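PDB 7CPX: lovastatin nonaketide synthase, polyketide synthase component from Aspergillus terreus, which builds the nonaketide dihydromonacolin L from nine malonyl-CoA units on its carrier domain, an iterative polyketide synthase step of lovastatin biosynthesis. Local coordinates for residues A[228-240]-A[392-406]. The protein carries 2 engineered substitutions. Numbering follows the deposited sequence.
Sequences PSGRSRMWDAGAD and NLLFDKISPRVAPFY
The indole of Trp235 is held between two side chains. Val402 CG1 sits on one face, displaced toward the rim, 3.6 Å from Trp235 CE3. Met234 CE lies over the centre of the opposite face. At the indole edge, Tyr406 CD1 comes within 4.0 Å of Trp235 CE3. One face of the Tyr406 ring takes Ile398 CD1 near its rim. The edge of the Phe395 ring meets backbone oxygens: Phe395 CD1 is 3.6 Å from Met234 O, and Trp235 O lies in the ring plane. Leu394 packs across the extended chain of Arg231 at about a right angle, while the Arg231 guanidinium forms a salt bridge with Asp39.

The polar centre is Asp236. With chi1 at -171°, its CG stands anti to the backbone N, and OD1 reaches two backbone amides of 392-406. Lys397 N lies 2.6 Å from Asp236 OD1, nearly in line with the C-O bond. Asp396 N, 2.9 Å from the same OD1, approaches from above the carboxylate plane. Asp236 OD2 accepts from Gly238 N, closing an Asx turn.

The backbones form a single beta bridge, Asp236 with Ile398. Ser399 N donates to Trp235 O at 2.7 Å, and Ala237 N donates to Lys397 O at 2.8 Å. Trp235 N donates a hydrogen bond to Asp328 OD2, in helix 327-339. Ala332 of that helix touches the Trp235 side chain.

The contact joins two loops of the thiolase-fold ketosynthase, those before strands 247-255 and 409-410. The Trp235 side chain is about 7 Å from that of His320, a predicted active-site residue. Amides from both loops grip the two oxygens of Asp236, which would limit rotation of the carboxylate and tie the loops together through one side chain.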
ATOM      1  N   PRO A 228       6.583  30.966  -9.481  1.00 85.13           N
ATOM      2  CA  PRO A 228       5.418  30.686  -8.626  1.00 85.13           C
ATOM      3  C   PRO A 228       4.195  31.491  -9.015  1.00 85.13           C
ATOM      4  O   PRO A 228       3.068  30.997  -8.884  1.00 85.13           O
ATOM      5  CB  PRO A 228       5.918  31.040  -7.219  1.00 85.13           C
ATOM      6  CG  PRO A 228       7.074  31.950  -7.435  1.00 85.13           C
ATOM      7  CD  PRO A 228       7.716  31.492  -8.703  1.00 85.13           C
ATOM      8  N   SER A 229       4.384  32.722  -9.494  1.00 87.85           N
ATOM      9  CA  SER A 229       3.263  33.512  -9.986  1.00 87.85           C
ATOM     10  C   SER A 229       2.628  32.890 -11.221  1.00 87.85           C
ATOM     11  O   SER A 229       1.487  33.227 -11.554  1.00 87.85           O
ATOM     12  CB  SER A 229       3.720  34.936 -10.303  1.00 87.85           C
ATOM     13  OG  SER A 229       4.769  34.934 -11.255  1.00 87.85           O
ATOM     14  N   GLY A 230       3.337  31.997 -11.904  1.00 86.15           N
ATOM     15  CA  GLY A 230       2.788  31.318 -13.058  1.00 86.15           C
ATOM     16  C   GLY A 230       2.948  32.047 -14.370  1.00 86.15           C
ATOM     17  O   GLY A 230       2.252  31.710 -15.334  1.00 86.15           O
ATOM     18  N   ARG A 231       3.837  33.034 -14.444  1.00 85.74           N
ATOM     19  CA  ARG A 231       4.046  33.797 -15.666  1.00 85.74           C
ATOM     20  C   ARG A 231       5.515  34.161 -15.798  1.00 85.74           C
ATOM     21  O   ARG A 231       6.166  34.520 -14.814  1.00 85.74           O
ATOM     22  CB  ARG A 231       3.182  35.062 -15.682  1.00 85.74           C
ATOM     23  CG  ARG A 231       1.695  34.769 -15.696  1.00 85.74           C
ATOM     24  CD  ARG A 231       0.866  36.036 -15.707  1.00 85.74           C
ATOM     25  NE  ARG A 231      -0.563  35.745 -15.694  1.00 85.74           N
ATOM     26  CZ  ARG A 231      -1.258  35.453 -14.603  1.00 85.74           C
ATOM     27  NH1 ARG A 231      -0.687  35.397 -13.410  1.00 85.74           N
ATOM     28  NH2 ARG A 231      -2.561  35.206 -14.711  1.00 85.74           N
ATOM     29  N   SER A 232       6.030  34.067 -17.022  1.00 85.78           N
ATOM     30  CA  SER A 232       7.424  34.395 -17.315  1.00 85.78           C
ATOM     31  C   SER A 232       7.528  35.903 -17.496  1.00 85.78           C
ATOM     32  O   SER A 232       7.479  36.426 -18.610  1.00 85.78           O
ATOM     33  CB  SER A 232       7.906  33.655 -18.556  1.00 85.78           C
ATOM     34  OG  SER A 232       7.781  32.254 -18.397  1.00 85.78           O
ATOM     35  N   ARG A 233       7.674  36.614 -16.382  1.00 86.75           N
ATOM     36  CA  ARG A 233       7.765  38.072 -16.401  1.00 86.75           C
ATOM     37  C   ARG A 233       9.153  38.457 -16.897  1.00 86.75           C
ATOM     38  O   ARG A 233      10.092  38.637 -16.120  1.00 86.75           O
ATOM     39  CB  ARG A 233       7.482  38.647 -15.021  1.00 86.75           C
ATOM     40  CG  ARG A 233       6.078  38.368 -14.517  1.00 86.75           C
ATOM     41  CD  ARG A 233       5.795  39.119 -13.229  1.00 86.75           C
ATOM     42  NE  ARG A 233       4.484  39.756 -13.253  1.00 86.75           N
ATOM     43  CZ  ARG A 233       3.349  39.154 -12.922  1.00 86.75           C
ATOM     44  NH1 ARG A 233       3.325  37.891 -12.529  1.00 86.75           N
ATOM     45  NH2 ARG A 233       2.210  39.836 -12.988  1.00 86.75           N
ATOM     46  N   MET A 234       9.279  38.584 -18.214  1.00 85.90           N
ATOM     47  CA  MET A 234      10.561  38.905 -18.825  1.00 85.90           C
ATOM     48  C   MET A 234      11.065  40.257 -18.336  1.00 85.90           C
ATOM     49  O   MET A 234      10.364  41.268 -18.443  1.00 85.90           O
ATOM     50  CB  MET A 234      10.420  38.907 -20.346  1.00 85.90           C
ATOM     51  CG  MET A 234      11.622  39.462 -21.094  1.00 85.90           C
ATOM     52  SD  MET A 234      11.349  39.502 -22.872  1.00 85.90           S
ATOM     53  CE  MET A 234      12.753  40.477 -23.396  1.00 85.90           C
ATOM     54  N   TRP A 235      12.283  40.269 -17.802  1.00 86.26           N
ATOM     55  CA  TRP A 235      13.007  41.477 -17.421  1.00 86.26           C
ATOM     56  C   TRP A 235      12.225  42.360 -16.455  1.00 86.26           C
ATOM     57  O   TRP A 235      12.568  43.536 -16.284  1.00 86.26           O
ATOM     58  CB  TRP A 235      13.400  42.300 -18.653  1.00 86.26           C
ATOM     59  CG  TRP A 235      14.325  41.595 -19.604  1.00 86.26           C
ATOM     60  CD1 TRP A 235      14.636  40.268 -19.620  1.00 86.26           C
ATOM     61  CD2 TRP A 235      15.064  42.189 -20.677  1.00 86.26           C
ATOM     62  NE1 TRP A 235      15.517  39.997 -20.634  1.00 86.26           N
ATOM     63  CE2 TRP A 235      15.797  41.161 -21.300  1.00 86.26           C
ATOM     64  CE3 TRP A 235      15.174  43.490 -21.173  1.00 86.26           C
ATOM     65  CZ2 TRP A 235      16.627  41.394 -22.390  1.00 86.26           C
ATOM     66  CZ3 TRP A 235      15.998  43.718 -22.254  1.00 86.26           C
ATOM     67  CH2 TRP A 235      16.714  42.677 -22.850  1.00 86.26           C
ATOM     68  N   ASP A 236      11.190  41.829 -15.815  1.00 89.07           N
ATOM     69  CA  ASP A 236      10.362  42.617 -14.917  1.00 89.07           C
ATOM     70  C   ASP A 236      10.838  42.464 -13.477  1.00 89.07           C
ATOM     71  O   ASP A 236      11.486  41.482 -13.108  1.00 89.07           O
ATOM     72  CB  ASP A 236       8.898  42.194 -15.028  1.00 89.07           C
ATOM     73  CG  ASP A 236       7.962  43.128 -14.289  1.00 89.07           C
ATOM     74  OD1 ASP A 236       7.704  44.239 -14.797  1.00 89.07           O
ATOM     75  OD2 ASP A 236       7.483  42.752 -13.199  1.00 89.07           O
ATOM     76  N   ALA A 237      10.503  43.462 -12.656  1.00 90.57           N
ATOM     77  CA  ALA A 237      10.847  43.401 -11.242  1.00 90.57           C
ATOM     78  C   ALA A 237      10.207  42.205 -10.555  1.00 90.57           C
ATOM     79  O   ALA A 237      10.722  41.740  -9.532  1.00 90.57           O
ATOM     80  CB  ALA A 237      10.424  44.692 -10.542  1.00 90.57           C
ATOM     81  N   GLY A 238       9.102  41.694 -11.093  1.00 89.87           N
ATOM     82  CA  GLY A 238       8.458  40.508 -10.576  1.00 89.87           C
ATOM     83  C   GLY A 238       9.052  39.210 -11.064  1.00 89.87           C
ATOM     84  O   GLY A 238       8.464  38.147 -10.847  1.00 89.87           O
ATOM     85  N   ALA A 239      10.205  39.266 -11.729  1.00 89.73           N
ATOM     86  CA  ALA A 239      10.869  38.069 -12.228  1.00 89.73           C
ATOM     87  C   ALA A 239      11.120  37.083 -11.095  1.00 89.73           C
ATOM     88  O   ALA A 239      11.893  37.366 -10.176  1.00 89.73           O
ATOM     89  CB  ALA A 239      12.185  38.439 -12.912  1.00 89.73           C
ATOM     90  N   ASP A 240      10.469  35.919 -11.159  1.00 88.38           N
ATOM     91  CA  ASP A 240      10.628  34.898 -10.131  1.00 88.38           C
ATOM     92  C   ASP A 240      10.730  33.499 -10.731  1.00 88.38           C
ATOM     93  O   ASP A 240      10.449  32.515 -10.037  1.00 88.38           O
ATOM     94  CB  ASP A 240       9.464  34.953  -9.138  1.00 88.38           C
ATOM     95  CG  ASP A 240       8.114  34.882  -9.821  1.00 88.38           C
ATOM     96  OD1 ASP A 240       8.081  34.811 -11.067  1.00 88.38           O
ATOM     97  OD2 ASP A 240       7.085  34.897  -9.112  1.00 88.38           O
ATOM     98  N   ASN A 392       4.837  42.408 -25.222  1.00 86.16           N
ATOM     99  CA  ASN A 392       5.035  41.418 -24.173  1.00 86.16           C
ATOM    100  C   ASN A 392       3.949  41.603 -23.127  1.00 86.16           C
ATOM    101  O   ASN A 392       3.779  42.703 -22.589  1.00 86.16           O
ATOM    102  CB  ASN A 392       6.420  41.555 -23.543  1.00 86.16           C
ATOM    103  CG  ASN A 392       7.533  41.332 -24.541  1.00 86.16           C
ATOM    104  OD1 ASN A 392       8.225  40.315 -24.504  1.00 86.16           O
ATOM    105  ND2 ASN A 392       7.702  42.279 -25.455  1.00 86.16           N
ATOM    106  N   LEU A 393       3.216  40.528 -22.843  1.00 86.71           N
ATOM    107  CA  LEU A 393       2.040  40.643 -21.989  1.00 86.71           C
ATOM    108  C   LEU A 393       2.419  41.027 -20.563  1.00 86.71           C
ATOM    109  O   LEU A 393       1.738  41.850 -19.939  1.00 86.71           O
ATOM    110  CB  LEU A 393       1.258  39.332 -22.010  1.00 86.71           C
ATOM    111  CG  LEU A 393      -0.034  39.298 -21.194  1.00 86.71           C
ATOM    112  CD1 LEU A 393      -0.998  40.378 -21.662  1.00 86.71           C
ATOM    113  CD2 LEU A 393      -0.684  37.926 -21.284  1.00 86.71           C
ATOM    114  N   LEU A 394       3.496  40.455 -20.033  1.00 86.28           N
ATOM    115  CA  LEU A 394       3.901  40.670 -18.643  1.00 86.28           C
ATOM    116  C   LEU A 394       5.176  41.510 -18.622  1.00 86.28           C
ATOM    117  O   LEU A 394       6.289  40.980 -18.618  1.00 86.28           O
ATOM    118  CB  LEU A 394       4.107  39.343 -17.911  1.00 86.28           C
ATOM    119  CG  LEU A 394       2.879  38.466 -17.651  1.00 86.28           C
ATOM    120  CD1 LEU A 394       1.689  39.301 -17.192  1.00 86.28           C
ATOM    121  CD2 LEU A 394       2.522  37.647 -18.878  1.00 86.28           C
ATOM    122  N   PHE A 395       5.004  42.831 -18.607  1.00 86.98           N
ATOM    123  CA  PHE A 395       6.115  43.751 -18.374  1.00 86.98           C
ATOM    124  C   PHE A 395       5.520  45.042 -17.820  1.00 86.98           C
ATOM    125  O   PHE A 395       4.980  45.853 -18.577  1.00 86.98           O
ATOM    126  CB  PHE A 395       6.912  44.003 -19.646  1.00 86.98           C
ATOM    127  CG  PHE A 395       8.035  44.983 -19.468  1.00 86.98           C
ATOM    128  CD1 PHE A 395       9.196  44.614 -18.813  1.00 86.98           C
ATOM    129  CD2 PHE A 395       7.929  46.274 -19.954  1.00 86.98           C
ATOM    130  CE1 PHE A 395      10.230  45.513 -18.644  1.00 86.98           C
ATOM    131  CE2 PHE A 395       8.960  47.178 -19.791  1.00 86.98           C
ATOM    132  CZ  PHE A 395      10.113  46.797 -19.134  1.00 86.98           C
ATOM    133  N   ASP A 396       5.622  45.220 -16.503  1.00 91.26           N
ATOM    134  CA  ASP A 396       5.092  46.397 -15.832  1.00 91.26           C
ATOM    135  C   ASP A 396       6.169  47.317 -15.284  1.00 91.26           C
ATOM    136  O   ASP A 396       5.986  48.536 -15.296  1.00 91.26           O
ATOM    137  CB  ASP A 396       4.170  45.977 -14.680  1.00 91.26           C
ATOM    138  CG  ASP A 396       3.042  45.075 -15.139  1.00 91.26           C
ATOM    139  OD1 ASP A 396       2.599  45.220 -16.298  1.00 91.26           O
ATOM    140  OD2 ASP A 396       2.600  44.221 -14.343  1.00 91.26           O
ATOM    141  N   LYS A 397       7.282  46.765 -14.807  1.00 89.49           N
ATOM    142  CA  LYS A 397       8.369  47.566 -14.262  1.00 89.49           C
ATOM    143  C   LYS A 397       9.684  46.874 -14.572  1.00 89.49           C
ATOM    144  O   LYS A 397       9.848  45.688 -14.269  1.00 89.49           O
ATOM    145  CB  LYS A 397       8.208  47.760 -12.751  1.00 89.49           C
ATOM    146  CG  LYS A 397       9.318  48.575 -12.107  1.00 89.49           C
ATOM    147  CD  LYS A 397       8.985  48.941 -10.667  1.00 89.49           C
ATOM    148  CE  LYS A 397       8.869  47.710  -9.779  1.00 89.49           C
ATOM    149  NZ  LYS A 397       8.548  48.067  -8.370  1.00 89.49           N
ATOM    150  N   ILE A 398      10.615  47.615 -15.172  1.00 88.17           N
ATOM    151  CA  ILE A 398      11.898  47.036 -15.540  1.00 88.17           C
ATOM    152  C   ILE A 398      12.611  46.543 -14.290  1.00 88.17           C
ATOM    153  O   ILE A 398      12.652  47.225 -13.259  1.00 88.17           O
ATOM    154  CB  ILE A 398      12.753  48.063 -16.300  1.00 88.17           C
ATOM    155  CG1 ILE A 398      14.002  47.399 -16.882  1.00 88.17           C
ATOM    156  CG2 ILE A 398      13.152  49.207 -15.383  1.00 88.17           C
ATOM    157  CD1 ILE A 398      13.705  46.386 -17.959  1.00 88.17           C
ATOM    158  N   SER A 399      13.176  45.345 -14.380  1.00 89.47           N
ATOM    159  CA  SER A 399      13.885  44.782 -13.243  1.00 89.47           C
ATOM    160  C   SER A 399      15.092  45.655 -12.906  1.00 89.47           C
ATOM    161  O   SER A 399      15.805  46.105 -13.813  1.00 89.47           O
ATOM    162  CB  SER A 399      14.338  43.356 -13.551  1.00 89.47           C
ATOM    163  OG  SER A 399      15.004  42.784 -12.439  1.00 89.47           O
ATOM    164  N   PRO A 400      15.356  45.919 -11.623  1.00 90.91           N
ATOM    165  CA  PRO A 400      16.546  46.712 -11.282  1.00 90.91           C
ATOM    166  C   PRO A 400      17.833  46.106 -11.804  1.00 90.91           C
ATOM    167  O   PRO A 400      18.752  46.845 -12.179  1.00 90.91           O
ATOM    168  CB  PRO A 400      16.520  46.744  -9.746  1.00 90.91           C
ATOM    169  CG  PRO A 400      15.103  46.484  -9.380  1.00 90.91           C
ATOM    170  CD  PRO A 400      14.577  45.556 -10.426  1.00 90.91           C
ATOM    171  N   ARG A 401      17.928  44.776 -11.839  1.00 90.37           N
ATOM    172  CA  ARG A 401      19.132  44.135 -12.353  1.00 90.37           C
ATOM    173  C   ARG A 401      19.268  44.329 -13.856  1.00 90.37           C
ATOM    174  O   ARG A 401      20.387  44.354 -14.379  1.00 90.37           O
ATOM    175  CB  ARG A 401      19.114  42.644 -12.015  1.00 90.37           C
ATOM    176  CG  ARG A 401      18.762  42.335 -10.570  1.00 90.37           C
ATOM    177  CD  ARG A 401      18.841  40.846 -10.284  1.00 90.37           C
ATOM    178  NE  ARG A 401      20.219  40.369 -10.244  1.00 90.37           N
ATOM    179  CZ  ARG A 401      20.570  39.105 -10.059  1.00 90.37           C
ATOM    180  NH1 ARG A 401      19.666  38.149  -9.914  1.00 90.37           N
ATOM    181  NH2 ARG A 401      21.861  38.790 -10.019  1.00 90.37           N
ATOM    182  N   VAL A 402      18.145  44.466 -14.563  1.00 88.12           N
ATOM    183  CA  VAL A 402      18.174  44.654 -16.009  1.00 88.12           C
ATOM    184  C   VAL A 402      18.256  46.123 -16.406  1.00 88.12           C
ATOM    185  O   VAL A 402      18.626  46.425 -17.551  1.00 88.12           O
ATOM    186  CB  VAL A 402      16.932  44.013 -16.655  1.00 88.12           C
ATOM    187  CG1 VAL A 402      16.916  44.275 -18.147  1.00 88.12           C
ATOM    188  CG2 VAL A 402      16.904  42.523 -16.379  1.00 88.12           C
ATOM    189  N   ALA A 403      17.931  47.042 -15.499  1.00 88.73           N
ATOM    190  CA  ALA A 403      17.942  48.459 -15.847  1.00 88.73           C
ATOM    191  C   ALA A 403      19.276  48.925 -16.414  1.00 88.73           C
ATOM    192  O   ALA A 403      19.263  49.683 -17.400  1.00 88.73           O
ATOM    193  CB  ALA A 403      17.560  49.291 -14.618  1.00 88.73           C
ATOM    194  N   PRO A 404      20.433  48.536 -15.868  1.00 89.89           N
ATOM    195  CA  PRO A 404      21.698  49.044 -16.427  1.00 89.89           C
ATOM    196  C   PRO A 404      21.858  48.752 -17.908  1.00 89.89           C
ATOM    197  O   PRO A 404      22.409  49.579 -18.644  1.00 89.89           O
ATOM    198  CB  PRO A 404      22.763  48.325 -15.588  1.00 89.89           C
ATOM    199  CG  PRO A 404      22.072  47.943 -14.330  1.00 89.89           C
ATOM    200  CD  PRO A 404      20.658  47.650 -14.715  1.00 89.89           C
ATOM    201  N   PHE A 405      21.393  47.592 -18.364  1.00 88.49           N
ATOM    202  CA  PHE A 405      21.513  47.190 -19.757  1.00 88.49           C
ATOM    203  C   PHE A 405      20.268  47.528 -20.569  1.00 88.49           C
ATOM    204  O   PHE A 405      20.193  47.168 -21.748  1.00 88.49           O
ATOM    205  CB  PHE A 405      21.803  45.692 -19.839  1.00 88.49           C
ATOM    206  CG  PHE A 405      22.708  45.194 -18.750  1.00 88.49           C
ATOM    207  CD1 PHE A 405      24.069  45.440 -18.795  1.00 88.49           C
ATOM    208  CD2 PHE A 405      22.197  44.488 -17.676  1.00 88.49           C
ATOM    209  CE1 PHE A 405      24.903  44.988 -17.792  1.00 88.49           C
ATOM    210  CE2 PHE A 405      23.025  44.032 -16.670  1.00 88.49           C
ATOM    211  CZ  PHE A 405      24.380  44.282 -16.727  1.00 88.49           C
ATOM    212  N   TYR A 406      19.297  48.207 -19.967  1.00 87.23           N
ATOM    213  CA  TYR A 406      18.054  48.572 -20.632  1.00 87.23           C
ATOM    214  C   TYR A 406      18.119  49.946 -21.285  1.00 87.23           C
ATOM    215  O   TYR A 406      17.111  50.405 -21.834  1.00 87.23           O
ATOM    216  CB  TYR A 406      16.902  48.530 -19.622  1.00 87.23           C
ATOM    217  CG  TYR A 406      15.522  48.600 -20.234  1.00 87.23           C
ATOM    218  CD1 TYR A 406      14.988  47.516 -20.911  1.00 87.23           C
ATOM    219  CD2 TYR A 406      14.748  49.744 -20.118  1.00 87.23           C
ATOM    220  CE1 TYR A 406      13.726  47.573 -21.466  1.00 87.23           C
ATOM    221  CE2 TYR A 406      13.485  49.810 -20.669  1.00 87.23           C
ATOM    222  CZ  TYR A 406      12.979  48.722 -21.341  1.00 87.23           C
ATOM    223  OH  TYR A 406      11.719  48.786 -21.891  1.00 87.23           O
TER